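Thiamine pyrophosphokinase (Saccharomyces cerevisiae, PDB 1IG0) makes thiamine diphosphate, the active form of vitamin B1, by transferring the pyrophosphate group of ATP to thiamine, releasing AMP. Local coordinates at residues C5-E10 with G267-V272; I237-Q242 with N288-D293; L261-R266 with F297-D302. All coordinates share one frame; numbering follows the deposited sequence.

Contact 1: residues C5-E10 with G267-V272; sequences CIENPE and GLKWDV. With VIB (3-(4-amino-2-methyl-pyrimidin-5-ylmethyl)-5-(2-hydroxy-ethyl)-4-methyl-thiazol-3-ium), chain C.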
loop_
_atom_site.group_PDB
_atom_site.type_symbol
_atom_site.label_atom_id
_atom_site.label_comp_id
_atom_site.label_asym_id
_atom_site.label_seq_id
_atom_site.Cartn_x
_atom_site.Cartn_y
_atom_site.Cartn_z
ATOM N N CYS B 5 1.289 26.255 -6.940
ATOM C CA CYS B 5 2.183 25.408 -6.169
ATOM C C CYS B 5 3.446 26.218 -5.945
ATOM O O CYS B 5 4.073 26.676 -6.900
ATOM C CB CYS B 5 2.521 24.127 -6.938
ATOM S SG CYS B 5 3.741 23.076 -6.101
ATOM N N ILE B 6 3.811 26.408 -4.685
ATOM C CA ILE B 6 5.004 27.177 -4.367
ATOM C C ILE B 6 5.963 26.358 -3.524
ATOM O O ILE B 6 5.542 25.518 -2.729
ATOM C CB ILE B 6 4.656 28.466 -3.595
ATOM C CG1 ILE B 6 4.071 28.115 -2.225
ATOM C CG2 ILE B 6 3.668 29.298 -4.399
ATOM C CD1 ILE B 6 3.861 29.316 -1.326
ATOM N N GLU B 7 7.255 26.603 -3.707
ATOM C CA GLU B 7 8.273 25.896 -2.949
ATOM C C GLU B 7 8.748 26.819 -1.837
ATOM O O GLU B 7 9.369 27.849 -2.092
ATOM C CB GLU B 7 9.443 25.513 -3.854
ATOM C CG GLU B 7 10.435 24.573 -3.197
ATOM C CD GLU B 7 11.523 24.122 -4.145
ATOM O OE1 GLU B 7 11.189 23.643 -5.249
ATOM O OE2 GLU B 7 12.711 24.238 -3.782
ATOM N N ASN B 8 8.434 26.445 -0.603
ATOM C CA ASN B 8 8.806 27.231 0.565
ATOM C C ASN B 8 10.218 26.968 1.038
ATOM O O ASN B 8 10.831 25.961 0.683
ATOM C CB ASN B 8 7.886 26.909 1.748
ATOM C CG ASN B 8 6.537 27.564 1.643
ATOM O OD1 ASN B 8 6.439 28.781 1.507
ATOM N ND2 ASN B 8 5.480 26.763 1.720
ATOM N N PRO B 9 10.764 27.897 1.839
ATOM C CA PRO B 9 12.115 27.692 2.360
ATOM C C PRO B 9 11.905 26.577 3.388
ATOM O O PRO B 9 10.764 26.183 3.637
ATOM C CB PRO B 9 12.454 29.042 2.991
ATOM C CG PRO B 9 11.107 29.605 3.360
ATOM C CD PRO B 9 10.267 29.245 2.164
ATOM N N GLU B 10 12.969 26.079 4.002
ATOM C CA GLU B 10 12.824 24.976 4.947
ATOM C C GLU B 10 11.958 25.219 6.186
ATOM O O GLU B 10 11.403 24.272 6.748
ATOM C CB GLU B 10 14.205 24.480 5.371
ATOM C CG GLU B 10 14.291 22.970 5.487
ATOM C CD GLU B 10 13.729 22.260 4.265
ATOM O OE1 GLU B 10 14.118 22.603 3.128
ATOM O OE2 GLU B 10 12.896 21.350 4.443
ATOM N N GLY B 267 2.359 25.436 5.209
ATOM C CA GLY B 267 3.293 24.746 6.077
ATOM C C GLY B 267 3.944 23.511 5.486
ATOM O O GLY B 267 4.579 22.745 6.207
ATOM N N LEU B 268 3.776 23.302 4.184
ATOM C CA LEU B 268 4.390 22.165 3.506
ATOM C C LEU B 268 5.484 22.719 2.597
ATOM O O LEU B 268 5.328 23.803 2.031
ATOM C CB LEU B 268 3.353 21.409 2.667
ATOM C CG LEU B 268 2.234 20.646 3.384
ATOM C CD1 LEU B 268 1.255 20.095 2.354
ATOM C CD2 LEU B 268 2.825 19.516 4.217
ATOM N N LYS B 269 6.588 21.986 2.466
ATOM C CA LYS B 269 7.695 22.421 1.618
ATOM C C LYS B 269 7.137 22.891 0.283
ATOM O O LYS B 269 7.612 23.866 -0.297
ATOM C CB LYS B 269 8.681 21.271 1.401
ATOM C CG LYS B 269 9.853 21.617 0.494
ATOM C CD LYS B 269 10.720 22.736 1.050
ATOM C CE LYS B 269 11.895 23.014 0.121
ATOM N NZ LYS B 269 12.746 24.135 0.608
ATOM N N TRP B 270 6.118 22.183 -0.192
ATOM C CA TRP B 270 5.445 22.521 -1.435
ATOM C C TRP B 270 3.970 22.736 -1.112
ATOM O O TRP B 270 3.206 21.777 -0.988
ATOM C CB TRP B 270 5.610 21.391 -2.454
ATOM C CG TRP B 270 6.995 21.309 -3.024
ATOM C CD1 TRP B 270 7.494 22.021 -4.078
ATOM C CD2 TRP B 270 8.067 20.486 -2.550
ATOM N NE1 TRP B 270 8.814 21.693 -4.289
ATOM C CE2 TRP B 270 9.193 20.756 -3.362
ATOM C CE3 TRP B 270 8.191 19.553 -1.510
ATOM C CZ2 TRP B 270 10.424 20.116 -3.174
ATOM C CZ3 TRP B 270 9.420 18.916 -1.323
ATOM C CH2 TRP B 270 10.519 19.207 -2.150
ATOM N N ASP B 271 3.583 23.999 -0.944
ATOM C CA ASP B 271 2.197 24.342 -0.640
ATOM C C ASP B 271 1.412 24.527 -1.929
ATOM O O ASP B 271 1.940 25.037 -2.918
ATOM C CB ASP B 271 2.115 25.628 0.186
ATOM C CG ASP B 271 2.311 25.387 1.670
ATOM O OD1 ASP B 271 1.867 24.330 2.166
ATOM O OD2 ASP B 271 2.891 26.261 2.346
ATOM N N VAL B 272 0.148 24.119 -1.910
ATOM C CA VAL B 272 -0.700 24.232 -3.088
ATOM C C VAL B 272 -2.018 24.944 -2.803
ATOM O O VAL B 272 -2.412 25.109 -1.649
ATOM C CB VAL B 272 -1.007 22.838 -3.679
ATOM C CG1 VAL B 272 0.281 22.170 -4.123
ATOM C CG2 VAL B 272 -1.710 21.978 -2.649
HETATM C CM2 VIB C . 2.709 19.462 -4.796
HETATM N N4A VIB C . 7.487 18.948 -6.005
HETATM C CM4 VIB C . 10.627 15.848 -3.447
HETATM O O1 VIB C . 9.934 11.622 -5.447
HETATM C C7 VIB C . 11.091 12.225 -4.859
HETATM C C6 VIB C . 11.313 13.632 -5.473
HETATM C C2 VIB C . 7.853 15.421 -5.709
HETATM S S1 VIB C . 8.679 14.123 -6.627
HETATM C C5 VIB C . 10.007 14.420 -5.442
HETATM C C4 VIB C . 9.684 15.398 -4.553
HETATM N N3 VIB C . 8.515 15.901 -4.750
HETATM C C7A VIB C . 7.932 16.986 -3.911
HETATM C C4A VIB C . 6.406 18.585 -5.176
HETATM N N3A VIB C . 5.143 19.180 -5.385
HETATM C C2A VIB C . 4.054 18.830 -4.572
HETATM N N1A VIB C . 4.231 17.887 -3.543
HETATM C C6A VIB C . 5.490 17.291 -3.331
HETATM C C5A VIB C . 6.585 17.636 -4.143
#
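Asp271 OD2 is held across the contact by Asn8 ND2 at 2.7 Å, a short but bent and weak bond, and by Gly267 N, which takes its syn lone pair. Asp271 OD1 is met from above the carboxylate plane by Leu268 N and is also bonded to Thr265 OG1 on strand 260-266. A straighter bond runs from Asn8 ND2 to Leu268 O at 3.0 Å, in the amide plane, and the two partners fix the rotation of this buried amide. The Asn8 backbone is tied down too: its N donates to Lys269 O at 2.7 Å, and its O receives Lys269 NZ at 2.6 Å. A bend at chi2 (62°) turns the lysine CD out of line, and the extended rest carries NZ there. NZ also makes a salt bridge to Glu10 OE1 at 3.3 Å, from above that carboxylate; Glu10 OE2 goes on to Arg289. Between the strands, Ile6 N bonds to Asp271 O at 2.9 Å, the return bond being weak.

Ile6 and Asp271 point to one face of this antiparallel ladder; Cys5, Glu7, Trp270 and Val272 share the opposite one. Glu7 lies alongside the indole, and Trp270 NE1 donates to Glu7 OE1 at 3.2 Å, with OE1 out of the indole plane and NE1 above the carboxylate; OE1 is also bonded to Tyr123 OH of the second subunit. Lys269 CG sits over one face of the indole, toward its rim; the opposite face carries the bound thiamine, its pyrimidine amino group and methylene bridge included. Cys5 SG and Val272 CG1 both approach the pyrimidine methyl CM2, Val272 the nearer at 3.7 Å. With Gln122 O of the second subunit also bonded to the ligand, this ladder is one wall of a thiamine site shared between the subunits.

Contact 2: residues I237-Q242 with N288-D293; sequences IEYDPQ and NRFVGD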
loop_
_atom_site.group_PDB
_atom_site.type_symbol
_atom_site.label_atom_id
_atom_site.label_comp_id
_atom_site.label_asym_id
_atom_site.label_seq_id
_atom_site.Cartn_x
_atom_site.Cartn_y
_atom_site.Cartn_z
ATOM N N ILE B 237 -2.583 20.366 11.579
ATOM C CA ILE B 237 -1.724 19.355 12.180
ATOM C C ILE B 237 -0.698 20.068 13.054
ATOM O O ILE B 237 0.052 20.921 12.577
ATOM C CB ILE B 237 -0.991 18.539 11.099
ATOM C CG1 ILE B 237 -2.011 17.833 10.204
ATOM C CG2 ILE B 237 -0.054 17.532 11.753
ATOM C CD1 ILE B 237 -1.402 17.158 9.010
ATOM N N GLU B 238 -0.672 19.721 14.336
ATOM C CA GLU B 238 0.257 20.347 15.267
ATOM C C GLU B 238 1.365 19.401 15.709
ATOM O O GLU B 238 1.179 18.185 15.770
ATOM C CB GLU B 238 -0.505 20.863 16.490
ATOM C CG GLU B 238 -1.576 21.887 16.154
ATOM C CD GLU B 238 -2.228 22.472 17.389
ATOM O OE1 GLU B 238 -1.498 22.982 18.264
ATOM O OE2 GLU B 238 -3.471 22.428 17.486
ATOM N N TYR B 239 2.527 19.972 16.009
ATOM C CA TYR B 239 3.668 19.188 16.454
ATOM C C TYR B 239 4.718 20.033 17.155
ATOM O O TYR B 239 4.939 21.192 16.805
ATOM C CB TYR B 239 4.303 18.455 15.264
ATOM C CG TYR B 239 4.496 19.309 14.028
ATOM C CD1 TYR B 239 5.525 20.252 13.950
ATOM C CD2 TYR B 239 3.637 19.183 12.936
ATOM C CE1 TYR B 239 5.692 21.047 12.807
ATOM C CE2 TYR B 239 3.793 19.970 11.793
ATOM C CZ TYR B 239 4.821 20.899 11.733
ATOM O OH TYR B 239 4.968 21.677 10.603
ATOM N N ASP B 240 5.344 19.448 18.171
ATOM C CA ASP B 240 6.401 20.130 18.898
ATOM C C ASP B 240 7.614 20.101 17.977
ATOM O O ASP B 240 7.954 19.056 17.420
ATOM C CB ASP B 240 6.709 19.398 20.206
ATOM C CG ASP B 240 8.029 19.825 20.815
ATOM O OD1 ASP B 240 8.993 19.032 20.759
ATOM O OD2 ASP B 240 8.106 20.955 21.340
ATOM N N PRO B 241 8.273 21.252 17.786
ATOM C CA PRO B 241 9.449 21.324 16.915
ATOM C C PRO B 241 10.497 20.238 17.159
ATOM O O PRO B 241 10.948 19.588 16.218
ATOM C CB PRO B 241 9.980 22.729 17.182
ATOM C CG PRO B 241 8.716 23.504 17.397
ATOM C CD PRO B 241 7.933 22.586 18.314
ATOM N N GLN B 242 10.879 20.036 18.416
ATOM C CA GLN B 242 11.881 19.025 18.735
ATOM C C GLN B 242 11.401 17.639 18.319
ATOM O O GLN B 242 12.173 16.837 17.799
ATOM C CB GLN B 242 12.201 19.036 20.232
ATOM C CG GLN B 242 13.369 18.139 20.610
ATOM C CD GLN B 242 14.659 18.537 19.910
ATOM O OE1 GLN B 242 15.197 19.621 20.143
ATOM N NE2 GLN B 242 15.158 17.662 19.043
ATOM N N ASN B 288 6.559 15.079 0.183
ATOM C CA ASN B 288 6.439 16.456 0.639
ATOM C C ASN B 288 7.007 16.413 2.054
ATOM O O ASN B 288 7.472 15.364 2.504
ATOM C CB ASN B 288 4.973 16.894 0.677
ATOM C CG ASN B 288 4.802 18.393 0.467
ATOM O OD1 ASN B 288 5.600 19.200 0.947
ATOM N ND2 ASN B 288 3.746 18.769 -0.243
ATOM N N ARG B 289 6.981 17.536 2.759
ATOM C CA ARG B 289 7.496 17.564 4.122
ATOM C C ARG B 289 7.012 18.819 4.835
ATOM O O ARG B 289 6.715 19.829 4.199
ATOM C CB ARG B 289 9.031 17.531 4.115
ATOM C CG ARG B 289 9.679 18.871 3.804
ATOM C CD ARG B 289 11.185 18.763 3.675
ATOM N NE ARG B 289 11.572 18.087 2.444
ATOM C CZ ARG B 289 12.445 18.571 1.570
ATOM N NH1 ARG B 289 13.028 19.743 1.788
ATOM N NH2 ARG B 289 12.739 17.879 0.479
ATOM N N PHE B 290 6.925 18.747 6.158
ATOM C CA PHE B 290 6.487 19.885 6.957
ATOM C C PHE B 290 7.587 20.944 7.022
ATOM O O PHE B 290 8.763 20.618 7.188
ATOM C CB PHE B 290 6.163 19.439 8.387
ATOM C CG PHE B 290 5.034 18.453 8.490
ATOM C CD1 PHE B 290 5.116 17.388 9.383
ATOM C CD2 PHE B 290 3.877 18.599 7.727
ATOM C CE1 PHE B 290 4.067 16.485 9.517
ATOM C CE2 PHE B 290 2.820 17.699 7.856
ATOM C CZ PHE B 290 2.916 16.640 8.753
ATOM N N VAL B 291 7.207 22.211 6.886
ATOM C CA VAL B 291 8.168 23.305 6.978
ATOM C C VAL B 291 7.664 24.306 8.007
ATOM O O VAL B 291 8.396 25.196 8.437
ATOM C CB VAL B 291 8.381 24.019 5.625
ATOM C CG1 VAL B 291 9.030 23.063 4.643
ATOM C CG2 VAL B 291 7.058 24.544 5.084
ATOM N N GLY B 292 6.402 24.154 8.397
ATOM C CA GLY B 292 5.837 25.035 9.399
ATOM C C GLY B 292 6.545 24.755 10.710
ATOM O O GLY B 292 6.714 23.595 11.089
ATOM N N ASP B 293 6.975 25.809 11.396
ATOM C CA ASP B 293 7.678 25.670 12.668
ATOM C C ASP B 293 7.016 24.692 13.630
ATOM O O ASP B 293 7.665 23.780 14.146
ATOM C CB ASP B 293 7.785 27.029 13.365
ATOM C CG ASP B 293 9.016 27.805 12.958
ATOM O OD1 ASP B 293 9.120 28.985 13.357
ATOM O OD2 ASP B 293 9.881 27.242 12.255
#
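Tyr239 and Phe290 supply most of the surface buried here, with Asp293 third. The tyrosine takes the less common first torsion that sets CG between its own backbone N and carbonyl carbon (chi1 46°), and the ring extends to the loop that follows strand 288-289. There Tyr239 OH donates to Gly292 O at 2.6 Å, the only hydrogen bond between the two segments. The hydroxyl approaches at a tilt to the carbonyl plane, and Gly292 O lies at the edge of the tyrosine ring, in the ring plane. Asp293 O also sits near that plane, 3.6 Å from Tyr239 CE1.

The rings of Tyr239 and Phe290 are close to parallel, their planes 23° apart, but slid so far that they barely overlap, with centroids 5.0 Å apart. The overlap is confined to one corner, where Tyr239 CE2 stands 3.7 Å above the phenylalanine plane, toward the rim near CG and CD1, while Tyr239 OH lies against Phe290 CB at 3.4 Å. Ile237 CG2 approaches Phe290 CZ obliquely at 4.3 Å, and Phe290 also packs on Ile248 and Cys251 of strand 248-254. Asp293 takes part through its backbone oxygen, which Pro241 CG meets at 3.4 Å; its carboxylate instead pairs with Lys13.

One phenolic bond beside aromatic and aliphatic packing implies that the buried Gly292 carbonyl is satisfied by a side chain where no strand pairing joins the segments.

Contact 3: residues L261-R266 with F297-D302; sequences LVKETR and FIDTKD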
loop_
_atom_site.group_PDB
_atom_site.type_symbol
_atom_site.label_atom_id
_atom_site.label_comp_id
_atom_site.label_asym_id
_atom_site.label_seq_id
_atom_site.Cartn_x
_atom_site.Cartn_y
_atom_site.Cartn_z
ATOM N N LEU B 261 -10.034 17.854 -4.318
ATOM C CA LEU B 261 -9.383 19.125 -4.577
ATOM C C LEU B 261 -8.675 19.614 -3.324
ATOM O O LEU B 261 -9.271 19.664 -2.249
ATOM C CB LEU B 261 -10.428 20.158 -5.013
ATOM C CG LEU B 261 -9.984 21.596 -5.295
ATOM C CD1 LEU B 261 -9.113 21.641 -6.546
ATOM C CD2 LEU B 261 -11.217 22.475 -5.478
ATOM N N VAL B 262 -7.398 19.952 -3.458
ATOM C CA VAL B 262 -6.655 20.474 -2.323
ATOM C C VAL B 262 -6.847 21.980 -2.406
ATOM O O VAL B 262 -6.130 22.673 -3.129
ATOM C CB VAL B 262 -5.153 20.138 -2.403
ATOM C CG1 VAL B 262 -4.433 20.712 -1.190
ATOM C CG2 VAL B 262 -4.963 18.631 -2.460
ATOM N N LYS B 263 -7.841 22.476 -1.679
ATOM C CA LYS B 263 -8.150 23.898 -1.682
ATOM C C LYS B 263 -6.953 24.752 -1.290
ATOM O O LYS B 263 -6.673 25.776 -1.919
ATOM C CB LYS B 263 -9.320 24.183 -0.740
ATOM C CG LYS B 263 -9.685 25.653 -0.661
ATOM C CD LYS B 263 -11.016 25.872 0.033
ATOM C CE LYS B 263 -11.370 27.349 0.049
ATOM N NZ LYS B 263 -11.238 27.939 -1.313
ATOM N N GLU B 264 -6.244 24.327 -0.251
ATOM C CA GLU B 264 -5.084 25.067 0.215
ATOM C C GLU B 264 -4.319 24.361 1.323
ATOM O O GLU B 264 -4.897 23.652 2.146
ATOM C CB GLU B 264 -5.514 26.453 0.711
ATOM C CG GLU B 264 -4.503 27.134 1.626
ATOM C CD GLU B 264 -4.991 28.468 2.154
ATOM O OE1 GLU B 264 -6.166 28.548 2.573
ATOM O OE2 GLU B 264 -4.198 29.433 2.163
ATOM N N THR B 265 -3.005 24.554 1.318
ATOM C CA THR B 265 -2.135 24.001 2.342
ATOM C C THR B 265 -1.186 25.119 2.736
ATOM O O THR B 265 -0.837 25.966 1.914
ATOM C CB THR B 265 -1.297 22.809 1.837
ATOM O OG1 THR B 265 -0.358 23.258 0.851
ATOM C CG2 THR B 265 -2.200 21.743 1.246
ATOM N N ARG B 266 -0.799 25.131 4.004
ATOM C CA ARG B 266 0.128 26.122 4.527
ATOM C C ARG B 266 1.058 25.369 5.466
ATOM O O ARG B 266 0.601 24.714 6.400
ATOM C CB ARG B 266 -0.619 27.212 5.308
ATOM C CG ARG B 266 -1.548 28.082 4.476
ATOM C CD ARG B 266 -2.165 29.183 5.336
ATOM N NE ARG B 266 -2.996 30.098 4.557
ATOM C CZ ARG B 266 -3.613 31.165 5.060
ATOM N NH1 ARG B 266 -3.497 31.461 6.349
ATOM N NH2 ARG B 266 -4.352 31.937 4.273
ATOM N N PHE B 297 -1.225 23.282 7.868
ATOM C CA PHE B 297 -2.651 23.358 7.576
ATOM C C PHE B 297 -2.966 22.729 6.226
ATOM O O PHE B 297 -2.329 23.044 5.222
ATOM C CB PHE B 297 -3.103 24.822 7.577
ATOM C CG PHE B 297 -4.563 25.013 7.266
ATOM C CD1 PHE B 297 -5.545 24.585 8.156
ATOM C CD2 PHE B 297 -4.954 25.636 6.082
ATOM C CE1 PHE B 297 -6.898 24.780 7.874
ATOM C CE2 PHE B 297 -6.302 25.835 5.788
ATOM C CZ PHE B 297 -7.277 25.407 6.684
ATOM N N ILE B 298 -3.948 21.833 6.212
ATOM C CA ILE B 298 -4.361 21.170 4.981
ATOM C C ILE B 298 -5.874 21.274 4.833
ATOM O O ILE B 298 -6.623 20.818 5.697
ATOM C CB ILE B 298 -3.950 19.682 4.977
ATOM C CG1 ILE B 298 -2.424 19.572 5.006
ATOM C CG2 ILE B 298 -4.503 18.987 3.732
ATOM C CD1 ILE B 298 -1.901 18.157 5.144
ATOM N N ASP B 299 -6.312 21.881 3.735
ATOM C CA ASP B 299 -7.733 22.067 3.470
ATOM C C ASP B 299 -8.129 21.380 2.169
ATOM O O ASP B 299 -7.802 21.855 1.080
ATOM C CB ASP B 299 -8.051 23.562 3.385
ATOM C CG ASP B 299 -9.532 23.839 3.207
ATOM O OD1 ASP B 299 -10.310 22.874 3.067
ATOM O OD2 ASP B 299 -9.919 25.027 3.206
ATOM N N THR B 300 -8.831 20.259 2.290
ATOM C CA THR B 300 -9.280 19.507 1.126
ATOM C C THR B 300 -10.801 19.515 1.024
ATOM O O THR B 300 -11.499 19.678 2.025
ATOM C CB THR B 300 -8.793 18.044 1.178
ATOM O OG1 THR B 300 -9.188 17.449 2.422
ATOM C CG2 THR B 300 -7.279 17.986 1.037
ATOM N N LYS B 301 -11.304 19.337 -0.194
ATOM C CA LYS B 301 -12.741 19.325 -0.457
ATOM C C LYS B 301 -13.389 18.081 0.146
ATOM O O LYS B 301 -14.518 18.128 0.636
ATOM C CB LYS B 301 -12.985 19.356 -1.966
ATOM C CG LYS B 301 -14.416 19.650 -2.370
ATOM C CD LYS B 301 -14.567 19.541 -3.878
ATOM C CE LYS B 301 -15.805 20.266 -4.366
ATOM N NZ LYS B 301 -15.693 21.730 -4.120
ATOM N N ASP B 302 -12.667 16.966 0.092
ATOM C CA ASP B 302 -13.147 15.702 0.639
ATOM C C ASP B 302 -12.048 15.117 1.518
ATOM O O ASP B 302 -10.887 15.508 1.401
ATOM C CB ASP B 302 -13.475 14.716 -0.485
ATOM C CG ASP B 302 -14.403 15.306 -1.531
ATOM O OD1 ASP B 302 -13.902 15.891 -2.513
ATOM O OD2 ASP B 302 -15.636 15.194 -1.366
HETATM O O HOH W 1 -8.731 27.617 2.772
#
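Arg266 and Phe297 form the tightest rung of this antiparallel pair. Phe297 N donates to Arg266 O at 2.7 Å, almost perfectly straight at 176°, and Arg266 N answers to Phe297 O at 2.9 Å. The next hydrogen-bonded rung joins Glu264 and Asp299: Asp299 N meets Glu264 O at 2.8 Å, while Glu264 N reaches Asp299 O over a longer 3.2 Å. Here the register slips by one, because Lys263 and Glu264 both face Asp299, a classic beta bulge. Beyond it Lys301 N bonds to Leu261 O at 2.9 Å.

The charged side chains are linked in a row. Arg266 NE makes a salt bridge to Glu264 OE2 at 2.8 Å, arriving well above the carboxylate plane, and its NH1 pairs with Asp17. A water donates both to Glu264 OE1, at 2.7 Å, and to Asp299 OD2, at 2.9 Å; it probably eases the repulsion between two carboxylates whose oxygens are not in contact. Asp299 CG is anti to the backbone N (chi1 -176°), and the carboxylate lies alongside the aliphatic part of Lys263, OD2 nearest its CD. An alanine here would probably cost the bridging water its Asp299 end and strip the Lys263 chain of its flanking carboxylate at the bulge.

Glu264 OE1 also sits at the edge of the Phe297 ring, near its plane, and Phe297 CB packs on Arg266 CB. On the other face, Thr265 CG2 touches Ile298 CG1 and Val262 CG2 touches Thr300 CG2. Strand 295-300 is flanked on its far side by strand 235-238, and strand 260-266 by 275-277; Thr265 OG1, the partner of Asp271, also accepts Val272 N, tying the sheet to strand 270-272.

Contact 2 is the buried one, aromatic and aliphatic with a single phenolic bond, whereas contacts 1 and 3 are partly buried strand pairings that each enclose a buried aspartate and also carry exposed charged side chains. All three belong to the beta-rich part of the chain. Contacts 2 and 3 reach the same five-stranded sheet, where strands 235-238 and 295-300 are neighbours, and Ile237 packs on Ile298 between them. Contact 1 is a separate two-stranded ladder, joined to contact 3 through Thr265 and to contact 2 by backbone bonds of Gly267 and Lys269 with Val291 and Arg289. Only contact 1 involves the second subunit; the vitamin lies against its Trp270 face, away from the Asn8-Asp271 network, while contacts 2 and 3 stay within the chain.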